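Zinc transport transcriptional regulator (Lactococcus lactis subsp. lactis, PDB 5YHY) acts as a zinc-responsive MarR-family transcriptional regulator that binds zinc and, through winged helix-turn-helix domains, probably binds DNA. Local coordinates at the zinc ion site and the interface of chains A and B. Sequence-based numbering; all coordinates share one arbitrary frame. Chains: chain A/B, Zinc transport transcriptional regulator.

Contact 1 is a zinc site within one chain, whereas contacts 2, 3 and 4 are patches of the two-fold interface that pairs the chains. Between C-alpha centres, contact 1 lies about 13 Å from contact 4, 17 Å from contact 2 and 23 Å from contact 3. Helix 102-123 carries zinc ligands A:His108 and A:His112 and, further along, interface residues A:Leu116, A:Tyr119 and A:Leu122. A:Ile25 and A:Tyr119 join contacts 2 and 4, centred about 10 Å apart; B:Leu141 joins contacts 2 and 3, B:Ile8 contacts 3 and 4. As A:Ile25 directly follows zinc ligand A:Glu24, zinc binding could be felt at the dimer interface.

Contact 1: the zinc ion site. Residues chain A 24, 26, 38, 41-42, 108, 112. With ZN (zinc ion), chain C.
Two settings of the first torsion bring three histidines together: A:His108 has CG anti to the backbone N (chi1 -160°), whereas A:His112, one helical turn later, and A:His42 of helix 38-49 have CG anti to the carbonyl carbon. The first torsion, with a different ring rotation in each, aims NE2 at the zinc ion. A:Glu24, on a loop, extends beyond CG and brings its carboxylate to the same point, with OE1 1.9 Å from ZN. The imidazoles bind through NE2, that of A:His42 lying 2.0 Å from ZN. The four ligands make a near-tetrahedral shell, with A:Glu24 OE1 and A:His112 NE2 subtending 119° at the metal. The second carboxylate oxygen, A:Glu24 OE2, stays at 2.7 Å from ZN, a longer and looser contact. Histidine suits zinc as a neutral nitrogen donor, while the carboxylate would offset part of the metal's charge. Neighbours hold the rings in place: A:Leu26 CD2 sits over the centre of the A:His112 ring, 3.7 Å above its plane, and A:Glu41 CB covers A:His108 likewise. A:Ser38 O lies above the rim of A:His42. By tying loop residue A:Glu24 to helices 38-49 and 102-123, the site senses zinc and probably couples its binding to the placement of the DNA-binding domain.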
# COMPACT_ATOMS: atom_id res chain seq x y z
N GLU A 24 -5.68 -4.98 -5.88
CA GLU A 24 -6.00 -3.65 -6.36
C GLU A 24 -6.58 -2.83 -5.22
O GLU A 24 -7.26 -3.37 -4.35
CB GLU A 24 -7.06 -3.72 -7.47
CG GLU A 24 -6.51 -3.80 -8.87
CD GLU A 24 -7.60 -3.62 -9.91
OE1 GLU A 24 -8.59 -4.37 -9.86
OE2 GLU A 24 -7.47 -2.72 -10.77
N LEU A 26 -9.38 -0.83 -4.19
CA LEU A 26 -10.76 -0.58 -4.59
C LEU A 26 -11.59 -0.25 -3.37
O LEU A 26 -11.46 -0.91 -2.33
CB LEU A 26 -11.36 -1.79 -5.30
CG LEU A 26 -10.72 -2.10 -6.65
CD1 LEU A 26 -11.15 -3.48 -7.15
CD2 LEU A 26 -11.06 -1.03 -7.67
N SER A 38 -6.11 -9.35 -11.13
CA SER A 38 -6.65 -8.13 -11.71
C SER A 38 -6.75 -8.24 -13.23
O SER A 38 -7.74 -7.80 -13.81
CB SER A 38 -5.82 -6.91 -11.28
OG SER A 38 -4.49 -7.01 -11.73
N GLU A 41 -9.83 -10.16 -14.03
CA GLU A 41 -11.03 -9.36 -13.80
C GLU A 41 -11.21 -8.36 -14.93
O GLU A 41 -12.33 -8.10 -15.37
CB GLU A 41 -10.93 -8.59 -12.47
CG GLU A 41 -10.84 -9.46 -11.23
CD GLU A 41 -12.19 -9.75 -10.61
OE1 GLU A 41 -13.22 -9.60 -11.29
OE2 GLU A 41 -12.22 -10.15 -9.42
N HIS A 42 -10.10 -7.80 -15.41
CA HIS A 42 -10.19 -6.78 -16.43
C HIS A 42 -10.53 -7.34 -17.81
O HIS A 42 -11.20 -6.67 -18.59
CB HIS A 42 -8.93 -5.92 -16.45
CG HIS A 42 -8.71 -5.22 -15.15
ND1 HIS A 42 -7.52 -4.60 -14.83
CD2 HIS A 42 -9.52 -5.05 -14.08
CE1 HIS A 42 -7.61 -4.07 -13.63
NE2 HIS A 42 -8.81 -4.34 -13.14
N HIS A 108 -17.12 -6.16 -10.57
CA HIS A 108 -15.81 -5.51 -10.64
C HIS A 108 -15.90 -4.12 -11.25
O HIS A 108 -15.22 -3.19 -10.80
CB HIS A 108 -14.79 -6.35 -11.39
CG HIS A 108 -13.38 -5.98 -11.08
ND1 HIS A 108 -12.78 -6.31 -9.88
CD2 HIS A 108 -12.46 -5.27 -11.78
CE1 HIS A 108 -11.53 -5.85 -9.88
NE2 HIS A 108 -11.33 -5.20 -11.01
N HIS A 112 -14.68 -0.42 -9.52
CA HIS A 112 -13.91 0.65 -10.16
C HIS A 112 -14.67 1.96 -10.25
O HIS A 112 -14.11 3.03 -9.99
CB HIS A 112 -13.44 0.22 -11.55
CG HIS A 112 -12.19 -0.59 -11.51
ND1 HIS A 112 -10.94 -0.03 -11.34
CD2 HIS A 112 -11.99 -1.93 -11.58
CE1 HIS A 112 -10.03 -0.98 -11.33
NE2 HIS A 112 -10.64 -2.14 -11.47
ZN ZN C . -9.75 -3.98 -11.37

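Contact 2: the interface of chains A and B. Residues chain A 11-12, 14-15, 18, 25, 119; chain B 11-12, 15, 138, 141-142, 145.
A:Phe11, at the helical dimer interface of this MarR-family regulator, presents its ring between B:Leu138 CD2, centred on one face 3.9 Å from the ring centroid, and A:Ile15 CG1, offset toward the rim of the other. In plane at its edge lie B:Thr142 OG1 and, tip to tip, the CE2 atom of its symmetry mate B:Phe11. B:Phe145, just after helix 128-144, drives its CD1 edge onto the centre of the A:Phe18 face, the planes turned 81°. A:Ile15 CD1 lies over a face of the B:Phe145 ring, offset toward the rim, and A:Tyr119 OH lies in plane at its edge. A:Phe11 enters with CG anti to the backbone N (chi1 169°), which lets CZ reach B:Leu141 CD2 at 3.6 Å. An alanine here would remove the ring and would probably loosen the packing of B:Leu138 and B:Leu141 against helix 4-19. On the two-fold axis the branched A:Ile15 and B:Ile15 cross at about a right angle, their CG2 methyls 3.7 Å apart; A:Ile15 flanks B:Leu12 CD2 and B:Ile15 flanks A:Leu12 CD2. Threonine suits the border: B:Thr142 OG1 donates to B:Leu138 O within its own helix at 2.8 Å, the donor lying above the carbonyl plane, and shares a water with A:Thr14 OG1. Another water joins A:Thr14 O to B:Phe145 O, 3.2 Å from B:Phe145 O.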
# COMPACT_ATOMS: atom_id res chain seq x y z
N PHE A 11 -0.13 8.78 6.33
CA PHE A 11 -1.01 8.49 5.21
C PHE A 11 -0.57 7.22 4.49
O PHE A 11 -1.39 6.39 4.13
CB PHE A 11 -1.03 9.67 4.24
CG PHE A 11 -1.71 9.36 2.94
CD1 PHE A 11 -3.08 9.29 2.87
CD2 PHE A 11 -0.97 9.15 1.79
CE1 PHE A 11 -3.71 9.01 1.67
CE2 PHE A 11 -1.59 8.87 0.60
CZ PHE A 11 -2.97 8.80 0.54
N LEU A 12 0.72 7.09 4.25
CA LEU A 12 1.23 5.94 3.52
C LEU A 12 1.06 4.68 4.36
O LEU A 12 0.79 3.61 3.81
CB LEU A 12 2.68 6.16 3.11
CG LEU A 12 2.78 7.26 2.05
CD1 LEU A 12 4.23 7.63 1.80
CD2 LEU A 12 2.09 6.81 0.76
N THR A 14 -1.51 4.21 6.41
CA THR A 14 -2.92 3.89 6.22
C THR A 14 -3.12 3.10 4.93
O THR A 14 -3.86 2.11 4.90
CB THR A 14 -3.76 5.17 6.18
OG1 THR A 14 -3.64 5.85 7.43
CG2 THR A 14 -5.22 4.84 5.92
N ILE A 15 -2.48 3.54 3.85
CA ILE A 15 -2.62 2.88 2.56
C ILE A 15 -2.03 1.47 2.58
O ILE A 15 -2.64 0.53 2.08
CB ILE A 15 -1.99 3.69 1.42
CG1 ILE A 15 -2.65 5.06 1.32
CG2 ILE A 15 -2.12 2.92 0.10
CD1 ILE A 15 -4.17 5.01 1.30
N PHE A 18 -4.46 -0.85 4.27
CA PHE A 18 -5.62 -1.12 3.45
C PHE A 18 -5.26 -2.07 2.31
O PHE A 18 -6.09 -2.89 1.89
CB PHE A 18 -6.18 0.20 2.90
CG PHE A 18 -7.44 0.05 2.10
CD1 PHE A 18 -7.38 -0.19 0.74
CD2 PHE A 18 -8.68 0.17 2.71
CE1 PHE A 18 -8.55 -0.32 -0.00
CE2 PHE A 18 -9.85 0.04 1.96
CZ PHE A 18 -9.78 -0.21 0.61
N ILE A 25 -6.32 -1.52 -5.23
CA ILE A 25 -6.96 -0.63 -4.28
C ILE A 25 -8.35 -0.26 -4.81
O ILE A 25 -8.49 0.51 -5.75
CB ILE A 25 -6.13 0.65 -4.05
CG1 ILE A 25 -4.76 0.30 -3.47
CG2 ILE A 25 -6.88 1.61 -3.12
CD1 ILE A 25 -4.83 -0.30 -2.10
N TYR A 119 -12.87 9.37 -5.69
CA TYR A 119 -11.73 10.27 -5.91
C TYR A 119 -12.20 11.53 -6.62
O TYR A 119 -11.72 12.63 -6.34
CB TYR A 119 -10.61 9.60 -6.71
CG TYR A 119 -10.06 8.33 -6.09
CD1 TYR A 119 -10.12 8.11 -4.71
CD2 TYR A 119 -9.48 7.34 -6.88
CE1 TYR A 119 -9.63 6.93 -4.16
CE2 TYR A 119 -8.99 6.17 -6.34
CZ TYR A 119 -9.06 5.97 -4.98
OH TYR A 119 -8.59 4.81 -4.42
N PHE B 11 -1.56 6.64 -8.40
CA PHE B 11 -0.67 6.85 -7.27
C PHE B 11 -0.85 5.76 -6.23
O PHE B 11 0.12 5.23 -5.69
CB PHE B 11 -0.93 8.22 -6.64
CG PHE B 11 -0.24 8.42 -5.33
CD1 PHE B 11 1.12 8.66 -5.28
CD2 PHE B 11 -0.95 8.35 -4.14
CE1 PHE B 11 1.76 8.84 -4.07
CE2 PHE B 11 -0.31 8.53 -2.94
CZ PHE B 11 1.04 8.77 -2.90
N LEU B 12 -2.09 5.41 -5.93
CA LEU B 12 -2.36 4.42 -4.91
C LEU B 12 -1.90 3.05 -5.39
O LEU B 12 -1.43 2.24 -4.60
CB LEU B 12 -3.83 4.42 -4.53
CG LEU B 12 -4.19 5.71 -3.79
CD1 LEU B 12 -5.70 5.82 -3.61
CD2 LEU B 12 -3.46 5.77 -2.45
N ILE B 15 1.78 2.86 -4.71
CA ILE B 15 2.02 2.60 -3.30
C ILE B 15 1.74 1.14 -2.93
O ILE B 15 2.53 0.52 -2.22
CB ILE B 15 1.20 3.53 -2.39
CG1 ILE B 15 1.55 4.99 -2.67
CG2 ILE B 15 1.45 3.17 -0.92
CD1 ILE B 15 3.05 5.26 -2.68
N LEU B 138 -4.85 15.10 1.91
CA LEU B 138 -4.44 13.85 2.54
C LEU B 138 -5.40 13.44 3.64
O LEU B 138 -5.70 12.26 3.79
CB LEU B 138 -3.02 13.94 3.09
CG LEU B 138 -1.94 14.08 2.02
CD1 LEU B 138 -0.60 14.22 2.73
CD2 LEU B 138 -1.96 12.88 1.09
N LEU B 141 -8.60 12.13 2.00
CA LEU B 141 -8.40 10.85 1.34
C LEU B 141 -8.24 9.74 2.38
O LEU B 141 -8.74 8.63 2.20
CB LEU B 141 -7.17 10.93 0.43
CG LEU B 141 -6.92 9.73 -0.47
CD1 LEU B 141 -8.16 9.39 -1.29
CD2 LEU B 141 -5.73 10.03 -1.38
N THR B 142 -7.54 10.05 3.46
CA THR B 142 -7.35 9.09 4.55
C THR B 142 -8.69 8.56 5.06
O THR B 142 -8.81 7.38 5.37
CB THR B 142 -6.59 9.72 5.72
OG1 THR B 142 -5.24 9.95 5.33
CG2 THR B 142 -6.61 8.80 6.94
N PHE B 145 -10.31 5.43 3.56
CA PHE B 145 -9.67 4.14 3.73
C PHE B 145 -9.77 3.59 5.14
O PHE B 145 -9.06 2.64 5.50
CB PHE B 145 -8.22 4.20 3.24
CG PHE B 145 -8.12 4.43 1.76
CD1 PHE B 145 -8.29 3.37 0.88
CD2 PHE B 145 -7.92 5.69 1.24
CE1 PHE B 145 -8.23 3.57 -0.48
CE2 PHE B 145 -7.86 5.89 -0.12
CZ PHE B 145 -8.02 4.83 -0.99
O HOH W 1 -3.32 8.96 7.37
O HOH W 2 -6.27 1.56 6.52

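Contact 3: the interface of chains A and B. Residues chain A 122-123, 126, 130-131, 134-135, 138; chain B 4, 8, 133, 136-137, 140-141.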
# COMPACT_ATOMS: atom_id res chain seq x y z
N LEU A 122 -13.91 13.87 -4.23
CA LEU A 122 -12.93 14.53 -3.38
C LEU A 122 -12.22 15.65 -4.15
O LEU A 122 -12.08 16.78 -3.66
CB LEU A 122 -11.91 13.52 -2.82
CG LEU A 122 -10.70 14.12 -2.09
CD1 LEU A 122 -11.13 15.09 -1.00
CD2 LEU A 122 -9.84 13.01 -1.50
N GLY A 123 -11.78 15.34 -5.37
CA GLY A 123 -11.11 16.33 -6.20
C GLY A 123 -12.01 17.52 -6.45
O GLY A 123 -11.54 18.66 -6.48
N PHE A 126 -11.86 20.81 -4.60
CA PHE A 126 -10.72 21.68 -4.83
C PHE A 126 -10.83 22.41 -6.17
O PHE A 126 -11.31 21.85 -7.18
CB PHE A 126 -9.43 20.86 -4.80
CG PHE A 126 -9.14 20.22 -3.47
CD1 PHE A 126 -8.41 20.90 -2.50
CD2 PHE A 126 -9.60 18.94 -3.18
CE1 PHE A 126 -8.13 20.31 -1.28
CE2 PHE A 126 -9.33 18.34 -1.96
CZ PHE A 126 -8.61 19.03 -1.00
N GLU A 130 -5.82 24.54 -6.92
CA GLU A 130 -5.51 23.63 -5.81
C GLU A 130 -5.23 22.22 -6.34
O GLU A 130 -4.34 21.53 -5.83
CB GLU A 130 -6.65 23.61 -4.79
CG GLU A 130 -6.83 24.95 -4.06
CD GLU A 130 -8.17 25.09 -3.37
OE1 GLU A 130 -9.08 24.28 -3.65
OE2 GLU A 130 -8.30 26.00 -2.53
N GLN A 131 -5.99 21.79 -7.34
CA GLN A 131 -5.74 20.48 -7.94
C GLN A 131 -4.36 20.41 -8.57
O GLN A 131 -3.72 19.36 -8.54
CB GLN A 131 -6.81 20.11 -8.97
CG GLN A 131 -8.18 19.90 -8.37
CD GLN A 131 -9.15 19.36 -9.40
OE1 GLN A 131 -8.74 18.95 -10.49
NE2 GLN A 131 -10.43 19.37 -9.07
N ILE A 134 -1.97 19.68 -5.73
CA ILE A 134 -2.09 18.27 -5.38
C ILE A 134 -1.42 17.38 -6.44
O ILE A 134 -0.69 16.45 -6.11
CB ILE A 134 -3.56 17.87 -5.21
CG1 ILE A 134 -4.17 18.63 -4.04
CG2 ILE A 134 -3.68 16.35 -4.98
CD1 ILE A 134 -5.71 18.61 -4.01
N SER A 135 -1.68 17.68 -7.71
CA SER A 135 -1.11 16.89 -8.79
C SER A 135 0.43 16.91 -8.79
O SER A 135 1.08 15.87 -8.95
CB SER A 135 -1.65 17.38 -10.14
OG SER A 135 -1.11 16.64 -11.22
N LEU A 138 1.58 14.75 -5.92
CA LEU A 138 1.46 13.33 -6.19
C LEU A 138 2.52 12.85 -7.17
O LEU A 138 3.07 11.76 -7.02
CB LEU A 138 0.08 12.97 -6.70
CG LEU A 138 -1.04 13.14 -5.68
CD1 LEU A 138 -2.36 12.81 -6.36
CD2 LEU A 138 -0.80 12.26 -4.46
N LEU B 4 -7.60 14.22 -12.18
CA LEU B 4 -7.01 14.04 -10.86
C LEU B 4 -7.45 12.70 -10.28
O LEU B 4 -6.67 12.02 -9.62
CB LEU B 4 -7.38 15.18 -9.91
CG LEU B 4 -6.71 15.13 -8.53
CD1 LEU B 4 -5.19 15.30 -8.63
CD2 LEU B 4 -7.30 16.18 -7.59
N ILE B 8 -4.94 9.95 -8.86
CA ILE B 8 -5.00 9.40 -7.51
C ILE B 8 -5.01 7.88 -7.56
O ILE B 8 -4.28 7.21 -6.81
CB ILE B 8 -6.23 9.93 -6.74
CG1 ILE B 8 -6.07 11.43 -6.47
CG2 ILE B 8 -6.42 9.16 -5.42
CD1 ILE B 8 -7.38 12.12 -6.12
N VAL B 133 -3.23 22.94 1.41
CA VAL B 133 -4.04 22.26 0.40
C VAL B 133 -3.71 20.76 0.41
O VAL B 133 -4.61 19.92 0.46
CB VAL B 133 -3.80 22.83 -1.02
CG1 VAL B 133 -4.49 21.98 -2.07
CG2 VAL B 133 -4.30 24.28 -1.09
N LYS B 136 -5.07 19.08 3.62
CA LYS B 136 -6.52 18.89 3.56
C LYS B 136 -6.86 17.71 2.65
O LYS B 136 -7.71 16.89 2.99
CB LYS B 136 -7.22 20.17 3.09
CG LYS B 136 -7.19 21.25 4.16
CD LYS B 136 -7.92 22.51 3.72
CE LYS B 136 -9.43 22.32 3.78
NZ LYS B 136 -10.14 23.62 3.55
N PHE B 137 -6.17 17.64 1.51
CA PHE B 137 -6.33 16.52 0.59
C PHE B 137 -6.00 15.18 1.27
O PHE B 137 -6.78 14.22 1.19
CB PHE B 137 -5.43 16.73 -0.64
CG PHE B 137 -5.42 15.54 -1.56
CD1 PHE B 137 -6.51 15.28 -2.38
CD2 PHE B 137 -4.33 14.69 -1.58
CE1 PHE B 137 -6.52 14.18 -3.20
CE2 PHE B 137 -4.34 13.58 -2.42
CZ PHE B 137 -5.43 13.33 -3.22
N ALA B 140 -8.59 14.15 3.93
CA ALA B 140 -9.85 13.72 3.34
C ALA B 140 -9.71 12.35 2.71
O ALA B 140 -10.58 11.49 2.85
CB ALA B 140 -10.34 14.72 2.32
N LEU B 141 -8.60 12.13 2.00
CA LEU B 141 -8.40 10.85 1.34
C LEU B 141 -8.24 9.74 2.38
O LEU B 141 -8.74 8.63 2.20
CB LEU B 141 -7.17 10.93 0.43
CG LEU B 141 -6.92 9.73 -0.47
CD1 LEU B 141 -8.16 9.39 -1.29
CD2 LEU B 141 -5.73 10.03 -1.38
O HOH W 3 -9.34 16.69 -12.29
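Around the ring of B:Phe137 the apolar centre is built by A:Ile134, whose CG2 stands over the middle of one face, 3.7 Å from the centroid. Here, in the MarR-family dimer interface, helix 128-144 of one chain packs on that of the other, beside the end of helix 102-123 and the start of helix 4-19. CG2 is anti to the backbone N, leaving CG1 and CD1 to reach B:Val133 and the CD1 side of the same ring. A:Ile134 CD1 also covers the centre of the A:Phe126 ring, so one beta-branched side chain serves two aromatic faces. A:Phe126 crosses B:Phe137 at about a right angle, its CZ tip 3.7 Å from B:Phe137 CA. Small B:Ala140 lets A:Leu122 come close, the CD1 to CB distance of 3.4 Å being tight, while A:Leu122 CD2 touches the backbone of B:Leu141. Further out, B:Leu4 lays CD2 against the aliphatic part of A:Gln131, 3.9 Å from CG. The side chain of A:Gln131, extended beyond CG (chi2 -173°), carries its amide to the end of helix 102-123: NE2 donates to A:Gly123 O at 2.9 Å and to A:Phe126 O at 3.2 Å, both bent, with NE2 above the carbonyl planes. An alanine here would lose these ties and would probably free the turn after helix 102-123 while weakening the seat of B:Leu4. At the rim, A:Gln131 OE1 and B:Leu4 N share a water, 3.0 Å from that N, whose N-H points almost straight at it (166°).

Contact 4: the interface of chains A and B. Residues chain A 25, 115-116, 119-120; chain B 5-6, 8-9.
B:Ile8 places its CG2 methyl over the centre of the A:Tyr119 ring, 3.7 Å from the centroid, in the helix-to-helix packing of a MarR-family dimer. The branch reaches there because CG2 is anti to the backbone N, and the two side chains cross obliquely. On the opposite face the backbone oxygen of A:Thr115 lies above the rim, so the rotation of the ring is fixed between the partner helix and its own. B:Ala5, too small to push the helices apart, lets its CA approach A:Tyr119 CB to 3.9 Å. The methyl B:Ala5 CB rests 3.6 Å from A:Gln120 OE1. Alongside, A:Leu116 crosses B:Asn6 obliquely, CD2 lying 3.6 Å from its amide oxygen OD1, and gives apolar cover to B:Asp9 CB, crossing at about a right angle. B:Asp9 has its carboxylate carbon CG anti to the backbone N (chi1 -167°), bringing OD1 to the ring edge of A:Tyr119, in plane. One water joins three groups: it is 2.7 Å from the phenol A:Tyr119 OH and also meets B:Asp9 OD1 and A:Ile25 O. A second water links A:Ile25 O to B:Asp9 OD1, 2.8 Å from the latter. At the other end, bent A:Gln120 (chi2 71°) turns OE1 to a water 2.7 Å away, which receives the B:Ala5 N-H at the start of helix 4-19.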
# COMPACT_ATOMS: atom_id res chain seq x y z
N ILE A 25 -6.32 -1.52 -5.23
CA ILE A 25 -6.96 -0.63 -4.28
C ILE A 25 -8.35 -0.26 -4.81
O ILE A 25 -8.49 0.51 -5.75
CB ILE A 25 -6.13 0.65 -4.05
CG1 ILE A 25 -4.76 0.30 -3.47
CG2 ILE A 25 -6.88 1.61 -3.12
CD1 ILE A 25 -4.83 -0.30 -2.10
N THR A 115 -14.88 3.57 -6.82
CA THR A 115 -13.57 4.05 -6.42
C THR A 115 -13.27 5.36 -7.12
O THR A 115 -12.89 6.35 -6.48
CB THR A 115 -12.49 3.01 -6.75
OG1 THR A 115 -12.80 1.80 -6.04
CG2 THR A 115 -11.11 3.49 -6.32
N LEU A 116 -13.42 5.36 -8.44
CA LEU A 116 -13.12 6.56 -9.21
C LEU A 116 -14.04 7.72 -8.85
O LEU A 116 -13.59 8.86 -8.71
CB LEU A 116 -13.15 6.27 -10.71
CG LEU A 116 -11.92 5.48 -11.18
CD1 LEU A 116 -12.06 5.04 -12.63
CD2 LEU A 116 -10.62 6.30 -10.98
N TYR A 119 -12.87 9.37 -5.69
CA TYR A 119 -11.73 10.27 -5.91
C TYR A 119 -12.20 11.53 -6.62
O TYR A 119 -11.72 12.63 -6.34
CB TYR A 119 -10.61 9.60 -6.71
CG TYR A 119 -10.06 8.33 -6.09
CD1 TYR A 119 -10.12 8.11 -4.71
CD2 TYR A 119 -9.48 7.34 -6.88
CE1 TYR A 119 -9.63 6.93 -4.16
CE2 TYR A 119 -8.99 6.17 -6.34
CZ TYR A 119 -9.06 5.97 -4.98
OH TYR A 119 -8.59 4.81 -4.42
N GLN A 120 -13.13 11.36 -7.56
CA GLN A 120 -13.64 12.50 -8.31
C GLN A 120 -14.35 13.49 -7.38
O GLN A 120 -14.11 14.70 -7.45
CB GLN A 120 -14.60 12.04 -9.41
CG GLN A 120 -15.15 13.16 -10.26
CD GLN A 120 -14.11 13.75 -11.16
OE1 GLN A 120 -13.25 13.04 -11.69
NE2 GLN A 120 -14.17 15.07 -11.36
N ALA B 5 -8.71 12.33 -10.50
CA ALA B 5 -9.20 11.04 -10.02
C ALA B 5 -8.32 9.89 -10.52
O ALA B 5 -7.96 9.00 -9.76
CB ALA B 5 -10.65 10.81 -10.44
N ASN B 6 -8.00 9.92 -11.80
CA ASN B 6 -7.16 8.88 -12.37
C ASN B 6 -5.74 8.95 -11.83
O ASN B 6 -5.13 7.92 -11.56
CB ASN B 6 -7.19 8.97 -13.90
CG ASN B 6 -8.45 8.37 -14.47
OD1 ASN B 6 -8.90 7.31 -14.03
ND2 ASN B 6 -9.04 9.05 -15.45
N ILE B 8 -4.94 9.95 -8.86
CA ILE B 8 -5.00 9.40 -7.51
C ILE B 8 -5.01 7.88 -7.56
O ILE B 8 -4.28 7.21 -6.81
CB ILE B 8 -6.23 9.93 -6.74
CG1 ILE B 8 -6.07 11.43 -6.47
CG2 ILE B 8 -6.42 9.16 -5.42
CD1 ILE B 8 -7.38 12.12 -6.12
N ASP B 9 -5.83 7.33 -8.45
CA ASP B 9 -5.94 5.88 -8.63
C ASP B 9 -4.57 5.28 -8.94
O ASP B 9 -4.16 4.28 -8.32
CB ASP B 9 -6.92 5.60 -9.77
CG ASP B 9 -7.35 4.15 -9.85
OD1 ASP B 9 -7.51 3.50 -8.79
OD2 ASP B 9 -7.54 3.65 -10.98
O HOH W 4 -7.39 3.11 -6.16
O HOH W 5 -8.11 0.79 -8.54
O HOH W 6 -10.77 14.13 -11.27